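Local coordinates for protein WZI (Escherichia coli, PDB 2YNK) that is an outer-membrane beta-barrel lectin that binds carbohydrate and underpins the assembly of the group 1 capsule, at residues A[4-9]-A[28-33]; A[159-164]-A[231-236]; A[172-177]-A[193-198]. One frame throughout, in Å; residues are numbered along the deposited sequence.

Contact 1: residues A[4-9]-A[28-33]; sequences VVNDND and STWPLS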
loop_
_atom_site.group_PDB
_atom_site.type_symbol
_atom_site.label_atom_id
_atom_site.label_comp_id
_atom_site.label_asym_id
_atom_site.label_seq_id
_atom_site.Cartn_x
_atom_site.Cartn_y
_atom_site.Cartn_z
ATOM N N VAL A 4 5.007 -10.377 3.716
ATOM C CA VAL A 4 3.598 -10.197 4.039
ATOM C C VAL A 4 3.141 -8.962 3.260
ATOM O O VAL A 4 3.376 -7.837 3.679
ATOM C CB VAL A 4 3.366 -10.014 5.559
ATOM C CG1 VAL A 4 1.888 -10.157 5.906
ATOM C CG2 VAL A 4 4.203 -11.012 6.341
ATOM N N VAL A 5 2.527 -9.198 2.101
ATOM C CA VAL A 5 2.093 -8.128 1.208
ATOM C C VAL A 5 0.870 -7.390 1.755
ATOM O O VAL A 5 0.242 -7.841 2.720
ATOM C CB VAL A 5 1.780 -8.668 -0.213
ATOM C CG1 VAL A 5 3.053 -9.183 -0.875
ATOM C CG2 VAL A 5 0.697 -9.735 -0.170
ATOM N N ASN A 6 0.542 -6.262 1.129
ATOM C CA ASN A 6 -0.553 -5.410 1.576
ATOM C C ASN A 6 -1.803 -6.194 1.968
ATOM O O ASN A 6 -2.505 -6.707 1.109
ATOM C CB ASN A 6 -0.951 -4.406 0.482
ATOM C CG ASN A 6 0.198 -3.547 0.014
ATOM O OD1 ASN A 6 1.367 -3.838 0.270
ATOM N ND2 ASN A 6 -0.132 -2.485 -0.694
ATOM N N ASP A 7 -2.066 -6.294 3.268
ATOM C CA ASP A 7 -3.356 -6.762 3.781
ATOM C C ASP A 7 -3.912 -5.629 4.616
ATOM O O ASP A 7 -3.179 -4.994 5.362
ATOM C CB ASP A 7 -3.177 -7.999 4.644
ATOM C CG ASP A 7 -4.500 -8.570 5.128
ATOM O OD1 ASP A 7 -5.336 -8.934 4.273
ATOM O OD2 ASP A 7 -4.701 -8.674 6.363
ATOM N N ASN A 8 -5.196 -5.354 4.489
ATOM C CA ASN A 8 -5.756 -4.154 5.106
ATOM C C ASN A 8 -6.154 -4.419 6.560
ATOM O O ASN A 8 -5.931 -3.580 7.428
ATOM C CB ASN A 8 -6.947 -3.646 4.297
ATOM C CG ASN A 8 -7.504 -2.349 4.826
ATOM O OD1 ASN A 8 -6.776 -1.384 5.030
ATOM N ND2 ASN A 8 -8.808 -2.312 5.038
ATOM N N ASP A 9 -6.746 -5.588 6.807
ATOM C CA ASP A 9 -7.096 -6.016 8.156
ATOM C C ASP A 9 -5.869 -6.114 9.056
ATOM O O ASP A 9 -5.891 -5.611 10.183
ATOM C CB ASP A 9 -7.851 -7.351 8.132
ATOM C CG ASP A 9 -9.327 -7.185 7.794
ATOM O OD1 ASP A 9 -9.780 -6.028 7.658
ATOM O OD2 ASP A 9 -10.042 -8.210 7.668
ATOM N N SER A 28 5.273 1.435 7.344
ATOM C CA SER A 28 5.316 2.362 6.207
ATOM C C SER A 28 6.121 1.828 5.013
ATOM O O SER A 28 6.298 2.530 4.019
ATOM C CB SER A 28 5.856 3.722 6.647
ATOM O OG SER A 28 7.246 3.660 6.875
ATOM N N THR A 29 6.592 0.589 5.104
ATOM C CA THR A 29 7.256 -0.068 3.995
ATOM C C THR A 29 6.750 -1.495 3.871
ATOM O O THR A 29 7.175 -2.384 4.617
ATOM C CB THR A 29 8.771 -0.054 4.172
ATOM O OG1 THR A 29 9.237 1.285 4.002
ATOM C CG2 THR A 29 9.452 -0.923 3.162
ATOM N N TRP A 30 5.823 -1.690 2.926
ATOM C CA TRP A 30 5.324 -3.009 2.571
ATOM C C TRP A 30 5.967 -3.487 1.302
ATOM O O TRP A 30 6.315 -2.679 0.451
ATOM C CB TRP A 30 3.826 -2.966 2.397
ATOM C CG TRP A 30 3.111 -2.624 3.668
ATOM C CD1 TRP A 30 3.098 -1.409 4.334
ATOM C CD2 TRP A 30 2.292 -3.519 4.487
ATOM N NE1 TRP A 30 2.344 -1.489 5.473
ATOM C CE2 TRP A 30 1.831 -2.725 5.621
ATOM C CE3 TRP A 30 1.907 -4.847 4.392
ATOM C CZ2 TRP A 30 1.016 -3.256 6.602
ATOM C CZ3 TRP A 30 1.087 -5.374 5.388
ATOM C CH2 TRP A 30 0.652 -4.596 6.467
ATOM N N PRO A 31 6.132 -4.808 1.152
ATOM C CA PRO A 31 5.681 -5.844 2.068
ATOM C C PRO A 31 6.516 -5.898 3.348
ATOM O O PRO A 31 7.673 -5.471 3.355
ATOM C CB PRO A 31 5.856 -7.117 1.248
ATOM C CG PRO A 31 7.034 -6.830 0.416
ATOM C CD PRO A 31 6.913 -5.379 0.046
ATOM N N LEU A 32 5.918 -6.405 4.422
ATOM C CA LEU A 32 6.610 -6.543 5.714
ATOM C C LEU A 32 7.217 -7.933 5.847
ATOM O O LEU A 32 6.598 -8.922 5.474
ATOM C CB LEU A 32 5.632 -6.336 6.875
ATOM C CG LEU A 32 4.763 -5.081 6.878
ATOM C CD1 LEU A 32 3.663 -5.211 7.911
ATOM C CD2 LEU A 32 5.608 -3.848 7.123
ATOM N N SER A 33 8.421 -8.008 6.401
ATOM C CA SER A 33 9.000 -9.291 6.828
ATOM C C SER A 33 8.244 -9.841 8.039
ATOM O O SER A 33 8.051 -9.141 9.011
ATOM C CB SER A 33 10.466 -9.109 7.190
ATOM O OG SER A 33 11.153 -8.413 6.163
#
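Val-4 and Leu-32 pair as an antiparallel, hydrogen-bonded beta bridge. It joins two very short strands, 3-4 and 32-33, that lie within the 18-stranded barrel rather than in its wall. Two backbone bonds make the bridge. Leu-32 N donates a hydrogen bond to Val-4 O at 3.0 Å. The return bond, Val-4 N to Leu-32 O at 2.8 Å, is weak because it is bent to 125° at the hydrogen. The side chains of the pair share one face of this small sheet, where Val-4 touches Leu-10 and Leu-32 touches Leu-14 of helix 8-19.

The van der Waals packing centres on Trp-30. Its indole packs against the backbone of residues 4-7. CE3 is 3.4 Å from Val-4 O, CZ3 is 3.7 Å from Val-5 O, and both carbonyls approach the ring obliquely. Leu-32 CG sits over the centre of one ring face, 3.7 Å above its plane. Pro-31 follows a cis peptide bond, and its CB meets Val-5 CG1 at 4.1 Å, the apolar side-chain pair of the contact. Phe-86 meets the indole edge-to-face from outside the two segments.

Several polar groups bond outside the two segments. Trp-30 NE1 bonds to Leu-27 O. Asp-7 is the N-cap of helix 8-19: its OD2 accepts a hydrogen bond from Leu-10 N, while OD1 forms a salt bridge with Arg-61. Asn-6 ND2 probably bonds to Asp-164 OD2. The Asn-6 amide plane stands 76° from the indole plane. Chi1 (-56°) sets CG of Asn-6 beside its backbone N, and OD1 lies 3.4 Å from Trp-30 CB.

Contact 2: residues A[159-164]-A[231-236]; sequences SLIRGD and SRIMQW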
loop_
_atom_site.group_PDB
_atom_site.type_symbol
_atom_site.label_atom_id
_atom_site.label_comp_id
_atom_site.label_asym_id
_atom_site.label_seq_id
_atom_site.Cartn_x
_atom_site.Cartn_y
_atom_site.Cartn_z
ATOM N N SER A 159 0.029 6.038 -1.530
ATOM C CA SER A 159 1.410 6.479 -1.516
ATOM C C SER A 159 1.619 7.414 -2.698
ATOM O O SER A 159 1.159 7.137 -3.793
ATOM C CB SER A 159 2.362 5.303 -1.652
ATOM O OG SER A 159 3.653 5.771 -2.024
ATOM N N LEU A 160 2.340 8.502 -2.488
ATOM C CA LEU A 160 2.614 9.444 -3.567
ATOM C C LEU A 160 3.689 8.946 -4.526
ATOM O O LEU A 160 3.892 9.556 -5.588
ATOM C CB LEU A 160 3.061 10.797 -3.010
ATOM C CG LEU A 160 2.100 11.553 -2.094
ATOM C CD1 LEU A 160 2.810 12.786 -1.536
ATOM C CD2 LEU A 160 0.816 11.935 -2.811
ATOM N N ILE A 161 4.369 7.855 -4.171
ATOM C CA ILE A 161 5.534 7.395 -4.936
ATOM C C ILE A 161 5.454 5.948 -5.404
ATOM O O ILE A 161 5.805 5.660 -6.536
ATOM C CB ILE A 161 6.838 7.589 -4.134
ATOM C CG1 ILE A 161 8.051 7.275 -5.022
ATOM C CG2 ILE A 161 6.822 6.747 -2.857
ATOM C CD1 ILE A 161 9.311 8.026 -4.644
ATOM N N ARG A 162 5.032 5.040 -4.530
ATOM C CA ARG A 162 4.809 3.656 -4.914
ATOM C C ARG A 162 3.682 3.067 -4.094
ATOM O O ARG A 162 3.860 2.701 -2.927
ATOM C CB ARG A 162 6.072 2.807 -4.775
ATOM C CG ARG A 162 7.029 2.914 -5.962
ATOM C CD ARG A 162 6.480 2.314 -7.259
ATOM N NE ARG A 162 6.202 0.882 -7.129
ATOM C CZ ARG A 162 4.995 0.345 -6.963
ATOM N NH1 ARG A 162 3.886 1.095 -6.930
ATOM N NH2 ARG A 162 4.891 -0.972 -6.823
ATOM N N GLY A 163 2.518 2.981 -4.730
ATOM C CA GLY A 163 1.348 2.413 -4.119
ATOM C C GLY A 163 0.896 1.129 -4.782
ATOM O O GLY A 163 1.692 0.360 -5.321
ATOM N N ASP A 164 -0.422 0.990 -4.807
ATOM C CA ASP A 164 -1.136 -0.266 -4.808
ATOM C C ASP A 164 -2.216 -0.323 -5.864
ATOM O O ASP A 164 -2.923 -1.323 -5.946
ATOM C CB ASP A 164 -1.882 -0.277 -3.479
ATOM C CG ASP A 164 -2.010 -1.620 -2.888
ATOM O OD1 ASP A 164 -1.175 -2.496 -3.187
ATOM O OD2 ASP A 164 -2.939 -1.776 -2.085
ATOM N N SER A 231 12.725 7.934 0.058
ATOM C CA SER A 231 12.566 7.000 -1.047
ATOM C C SER A 231 12.776 7.652 -2.407
ATOM O O SER A 231 12.475 8.842 -2.617
ATOM C CB SER A 231 11.208 6.294 -0.985
ATOM O OG SER A 231 10.167 7.158 -0.575
ATOM N N ARG A 232 13.301 6.844 -3.325
ATOM C CA ARG A 232 13.628 7.290 -4.661
ATOM C C ARG A 232 13.223 6.220 -5.686
ATOM O O ARG A 232 13.355 5.023 -5.444
ATOM C CB ARG A 232 15.123 7.594 -4.722
ATOM C CG ARG A 232 15.607 8.262 -5.998
ATOM C CD ARG A 232 17.055 8.703 -5.838
ATOM N NE ARG A 232 17.800 8.690 -7.102
ATOM C CZ ARG A 232 17.757 9.646 -8.032
ATOM N NH1 ARG A 232 16.985 10.724 -7.884
ATOM N NH2 ARG A 232 18.492 9.520 -9.129
ATOM N N ILE A 233 12.709 6.674 -6.822
ATOM C CA ILE A 233 12.310 5.806 -7.932
ATOM C C ILE A 233 12.835 6.397 -9.227
ATOM O O ILE A 233 12.733 7.607 -9.435
ATOM C CB ILE A 233 10.772 5.724 -8.035
ATOM C CG1 ILE A 233 10.232 4.550 -7.227
ATOM C CG2 ILE A 233 10.323 5.564 -9.476
ATOM C CD1 ILE A 233 10.538 3.201 -7.835
HETATM N N MSE A 234 13.395 5.567 -10.100
HETATM C CA MSE A 234 13.698 6.040 -11.450
HETATM C C MSE A 234 13.057 5.164 -12.496
HETATM O O MSE A 234 13.094 3.937 -12.424
HETATM C CB MSE A 234 15.191 6.230 -11.709
HETATM C CG MSE A 234 16.024 5.008 -11.387
HETATM SE SE MSE A 234 17.824 5.253 -12.151
HETATM C CE MSE A 234 18.749 4.259 -10.710
ATOM N N GLN A 235 12.444 5.816 -13.476
ATOM C CA GLN A 235 11.868 5.149 -14.637
ATOM C C GLN A 235 12.953 5.135 -15.709
ATOM O O GLN A 235 13.392 6.188 -16.155
ATOM C CB GLN A 235 10.634 5.916 -15.100
ATOM C CG GLN A 235 9.636 5.117 -15.912
ATOM C CD GLN A 235 8.313 5.844 -16.087
ATOM O OE1 GLN A 235 7.328 5.263 -16.559
ATOM N NE2 GLN A 235 8.279 7.121 -15.707
ATOM N N TRP A 236 13.387 3.947 -16.113
ATOM C CA TRP A 236 14.649 3.792 -16.827
ATOM C C TRP A 236 14.593 2.612 -17.768
ATOM O O TRP A 236 13.792 1.704 -17.580
ATOM C CB TRP A 236 15.763 3.644 -15.787
ATOM C CG TRP A 236 17.143 3.380 -16.335
ATOM C CD1 TRP A 236 18.095 4.310 -16.735
ATOM C CD2 TRP A 236 17.773 2.080 -16.545
ATOM N NE1 TRP A 236 19.231 3.688 -17.176
ATOM C CE2 TRP A 236 19.099 2.351 -17.090
ATOM C CE3 TRP A 236 17.379 0.762 -16.349
ATOM C CZ2 TRP A 236 19.975 1.335 -17.418
ATOM C CZ3 TRP A 236 18.272 -0.260 -16.682
ATOM C CH2 TRP A 236 19.539 0.019 -17.203
#
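Ser-231 meets Ile-161 through its backbone as much as its side chain. The CD1 methyl of Ile-161 lies 3.8 Å from Ser-231 O. The CG2 branch of Ile-161 is 4.1 Å from Ser-231 OG. CG1 of Ile-161 is anti to the backbone N (chi1 -173°), and chi2 (152°) carries CD1 on in an extended line.

Arg-232 points the other way, and its guanidinium forms a salt bridge with Glu-298. Such alternation is that of a beta-strand in a barrel wall. Strand 226-236 is one stave of the 18-stranded barrel, bonded through its backbone to strands 212-221 and 268-278. Ser-231 and Ile-233 face the loop 159-164, which follows strand 151-152 inside the barrel.

Ile-233 has two neighbours on that loop. Its CG1 is 4.1 Å from CG1 of Ile-161, at a slant. The same CG1 lies 3.8 Å from CG of Arg-162, and CD1 of Ile-233 follows at 4.0 Å from that CG. Here the side chains cross at about a right angle, with the aliphatic part of the arginine doing the touching. Arg-162 bends at chi2 and chi3. Its guanidinium turns back to its own loop, where NH1 bonds to Gly-163 O at 2.8 Å and to Leu-359 O; NH2 bonds to Gln-150. Within the loop Ser-159 OG accepts from Ile-161 N and Arg-162 N, an ST turn and ST motif, and it also bonds to Trp-152 O.

Contact 3: residues A[172-177]-A[193-198]; sequences FLMQRA and WQYQIS. With HEX (hexane), chain S.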
loop_
_atom_site.group_PDB
_atom_site.type_symbol
_atom_site.label_atom_id
_atom_site.label_comp_id
_atom_site.label_asym_id
_atom_site.label_seq_id
_atom_site.Cartn_x
_atom_site.Cartn_y
_atom_site.Cartn_z
ATOM N N PHE A 172 12.501 -8.086 -9.062
ATOM C CA PHE A 172 13.265 -8.506 -7.898
ATOM C C PHE A 172 13.060 -7.511 -6.762
ATOM O O PHE A 172 12.875 -6.316 -6.994
ATOM C CB PHE A 172 14.747 -8.609 -8.254
ATOM C CG PHE A 172 15.053 -9.704 -9.232
ATOM C CD1 PHE A 172 15.341 -10.986 -8.791
ATOM C CD2 PHE A 172 15.027 -9.462 -10.597
ATOM C CE1 PHE A 172 15.610 -12.005 -9.684
ATOM C CE2 PHE A 172 15.296 -10.477 -11.498
ATOM C CZ PHE A 172 15.594 -11.750 -11.036
ATOM N N LEU A 173 13.086 -8.012 -5.536
ATOM C CA LEU A 173 12.863 -7.180 -4.359
ATOM C C LEU A 173 13.706 -7.694 -3.182
ATOM O O LEU A 173 13.861 -8.901 -3.007
ATOM C CB LEU A 173 11.369 -7.175 -4.013
ATOM C CG LEU A 173 10.878 -6.183 -2.959
ATOM C CD1 LEU A 173 9.402 -5.913 -3.193
ATOM C CD2 LEU A 173 11.132 -6.678 -1.535
HETATM N N MSE A 174 14.259 -6.770 -2.401
HETATM C CA MSE A 174 15.165 -7.122 -1.320
HETATM C C MSE A 174 14.913 -6.270 -0.112
HETATM O O MSE A 174 14.641 -5.078 -0.241
HETATM C CB MSE A 174 16.610 -7.012 -1.785
HETATM C CG MSE A 174 17.391 -8.215 -1.262
HETATM SE SE MSE A 174 19.299 -8.104 -1.747
HETATM C CE MSE A 174 20.131 -8.309 0.032
ATOM N N GLN A 175 15.022 -6.897 1.065
ATOM C CA GLN A 175 14.656 -6.304 2.361
ATOM C C GLN A 175 15.416 -6.919 3.529
ATOM O O GLN A 175 15.887 -8.045 3.431
ATOM C CB GLN A 175 13.195 -6.596 2.655
ATOM C CG GLN A 175 12.232 -5.673 1.982
ATOM C CD GLN A 175 10.809 -5.947 2.383
ATOM O OE1 GLN A 175 9.897 -5.266 1.915
ATOM N NE2 GLN A 175 10.604 -6.936 3.255
ATOM N N ARG A 176 15.466 -6.217 4.657
ATOM C CA ARG A 176 15.887 -6.860 5.900
ATOM C C ARG A 176 14.780 -7.797 6.361
ATOM O O ARG A 176 13.606 -7.534 6.112
ATOM C CB ARG A 176 16.158 -5.841 7.008
ATOM C CG ARG A 176 17.284 -4.865 6.721
ATOM C CD ARG A 176 17.559 -4.009 7.947
ATOM N NE ARG A 176 18.413 -4.690 8.924
ATOM C CZ ARG A 176 18.629 -4.269 10.169
ATOM N NH1 ARG A 176 18.044 -3.175 10.641
ATOM N NH2 ARG A 176 19.429 -4.965 10.960
ATOM N N ALA A 177 15.149 -8.885 7.035
ATOM C CA ALA A 177 14.155 -9.754 7.678
ATOM C C ALA A 177 13.825 -9.143 9.031
ATOM O O ALA A 177 12.771 -8.536 9.193
ATOM C CB ALA A 177 14.671 -11.176 7.816
ATOM N N TRP A 193 15.740 0.260 11.623
ATOM C CA TRP A 193 15.862 0.809 10.301
ATOM C C TRP A 193 15.592 -0.272 9.300
ATOM O O TRP A 193 15.690 -1.458 9.624
ATOM C CB TRP A 193 17.243 1.428 10.111
ATOM C CG TRP A 193 18.368 0.436 10.006
ATOM C CD1 TRP A 193 19.129 -0.090 11.039
ATOM C CD2 TRP A 193 18.903 -0.178 8.791
ATOM N NE1 TRP A 193 20.060 -0.968 10.561
ATOM C CE2 TRP A 193 19.979 -1.069 9.225
ATOM C CE3 TRP A 193 18.601 -0.095 7.435
ATOM C CZ2 TRP A 193 20.712 -1.823 8.332
ATOM C CZ3 TRP A 193 19.354 -0.860 6.536
ATOM C CH2 TRP A 193 20.382 -1.704 6.977
ATOM N N GLN A 194 15.223 0.132 8.084
ATOM C CA GLN A 194 14.890 -0.811 7.030
ATOM C C GLN A 194 15.141 -0.229 5.643
ATOM O O GLN A 194 14.941 0.974 5.403
ATOM C CB GLN A 194 13.430 -1.241 7.156
ATOM C CG GLN A 194 12.849 -1.997 5.962
ATOM C CD GLN A 194 13.480 -3.363 5.734
ATOM O OE1 GLN A 194 14.700 -3.493 5.606
ATOM N NE2 GLN A 194 12.638 -4.389 5.644
ATOM N N TYR A 195 15.584 -1.101 4.740
ATOM C CA TYR A 195 15.745 -0.756 3.352
ATOM C C TYR A 195 14.830 -1.635 2.514
ATOM O O TYR A 195 14.508 -2.765 2.881
ATOM C CB TYR A 195 17.206 -0.915 2.916
ATOM C CG TYR A 195 17.631 -2.342 2.658
ATOM C CD1 TYR A 195 18.120 -3.137 3.684
ATOM C CD2 TYR A 195 17.546 -2.898 1.384
ATOM C CE1 TYR A 195 18.510 -4.445 3.455
ATOM C CE2 TYR A 195 17.932 -4.207 1.146
ATOM C CZ TYR A 195 18.408 -4.980 2.187
ATOM O OH TYR A 195 18.793 -6.281 1.951
ATOM N N GLN A 196 14.398 -1.092 1.383
ATOM C CA GLN A 196 13.797 -1.903 0.331
ATOM C C GLN A 196 14.375 -1.459 -0.993
ATOM O O GLN A 196 14.405 -0.267 -1.297
ATOM C CB GLN A 196 12.274 -1.767 0.320
ATOM C CG GLN A 196 11.580 -2.865 -0.471
ATOM C CD GLN A 196 10.096 -2.633 -0.597
ATOM O OE1 GLN A 196 9.632 -1.991 -1.545
ATOM N NE2 GLN A 196 9.340 -3.133 0.364
ATOM N N ILE A 197 14.863 -2.410 -1.774
ATOM C CA ILE A 197 15.313 -2.107 -3.125
ATOM C C ILE A 197 14.490 -2.966 -4.057
ATOM O O ILE A 197 14.166 -4.101 -3.713
ATOM C CB ILE A 197 16.829 -2.348 -3.312
ATOM C CG1 ILE A 197 17.192 -3.821 -3.122
ATOM C CG2 ILE A 197 17.623 -1.496 -2.327
ATOM C CD1 ILE A 197 18.686 -4.076 -3.109
ATOM N N SER A 198 14.114 -2.414 -5.212
ATOM C CA SER A 198 13.418 -3.205 -6.241
ATOM C C SER A 198 13.775 -2.792 -7.661
ATOM O O SER A 198 13.958 -1.598 -7.955
ATOM C CB SER A 198 11.894 -3.161 -6.048
ATOM O OG SER A 198 11.380 -1.845 -6.148
HETATM C C1 HEX S . 21.814 -3.073 0.582
HETATM C C2 HEX S . 22.002 -4.310 1.447
HETATM C C3 HEX S . 22.253 -3.971 2.922
HETATM C C4 HEX S . 22.998 -5.115 3.610
HETATM C C5 HEX S . 23.381 -4.815 5.059
HETATM C C6 HEX S . 24.321 -5.883 5.588
#
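Arg-176 and Trp-193 stack at one end of an antiparallel pair of neighbouring barrel strands, 170-176 and 193-201. The short strand segments run at 170° to each other. Met-174 and Ile-197 form a hydrogen-bonded pair in the middle, with N-H to O bonds in both directions.

Arg-176 has the largest contact area. Its guanidinium lies flat on the indole of Trp-193, planes 19° apart and centres 4.0 Å apart, an off-centre cation-pi contact. Its CD sits over the six-membered ring, 3.7 Å from the centroid. The chain bends at chi3 (82°), which sets NE on its course over the indole. NH1 then donates a hydrogen bond to Trp-193 O, which lies in the guanidinium plane, and another to Ala-180 O. The backbone of Arg-176 is held by Gln-194: OE1 accepts from Arg-176 N in its carbonyl plane, on a lone pair, and also from Tyr-195 N. Trp-193 belongs to an n-octane pocket.

Tyr-195 lies between protein and ligand. Gln-175 CA is over one ring face, a CH-pi contact at 4.3 Å from the centroid. Hexane is over the opposite face, with C2 3.7 Å from Tyr-195 CZ. This suggests an outward surface that would meet lipid. Arg-176 CG approaches CE1 of the same ring obliquely. The hydroxyl bonds to Gln-141 OE1.

Met-174, a selenomethionine, packs its CB on Ile-197 CG1 at 3.5 Å and on Tyr-195 CE2 at 4.3 Å.

The other sheet face carries Leu-173, Gln-175, Gln-196 and Ser-198. Gln-196 OE1 accepts from Trp-152 NE1. The amides of Gln-175 and Gln-196 lie side by side, nearly coplanar, and Gln-196 NE2 donates to Gln-175 OE1 at 2.7 Å, on a lone pair.

Overall arrangement
Contacts 1 and 2 are buried; contact 3 is only partly so, being two staves of the barrel wall with an alkane on one face. Contact 2 ties an interior loop to another part of that same sheet by van der Waals packing, without a hydrogen bond between its segments, whereas contact 1 joins interior segments by a small beta bridge and an indole. Contact 3 mixes ladder bonds, paired glutamines and a cation-pi stack. Contacts 1 and 3 meet directly: Ser-33 OG probably bonds to Arg-176 O, and Trp-30 O to Gln-196 NE2. Contacts 1 and 2 are linked by a probable bond from Asn-6 ND2 to Asp-164 OD2. Contacts 2 and 3 do not touch.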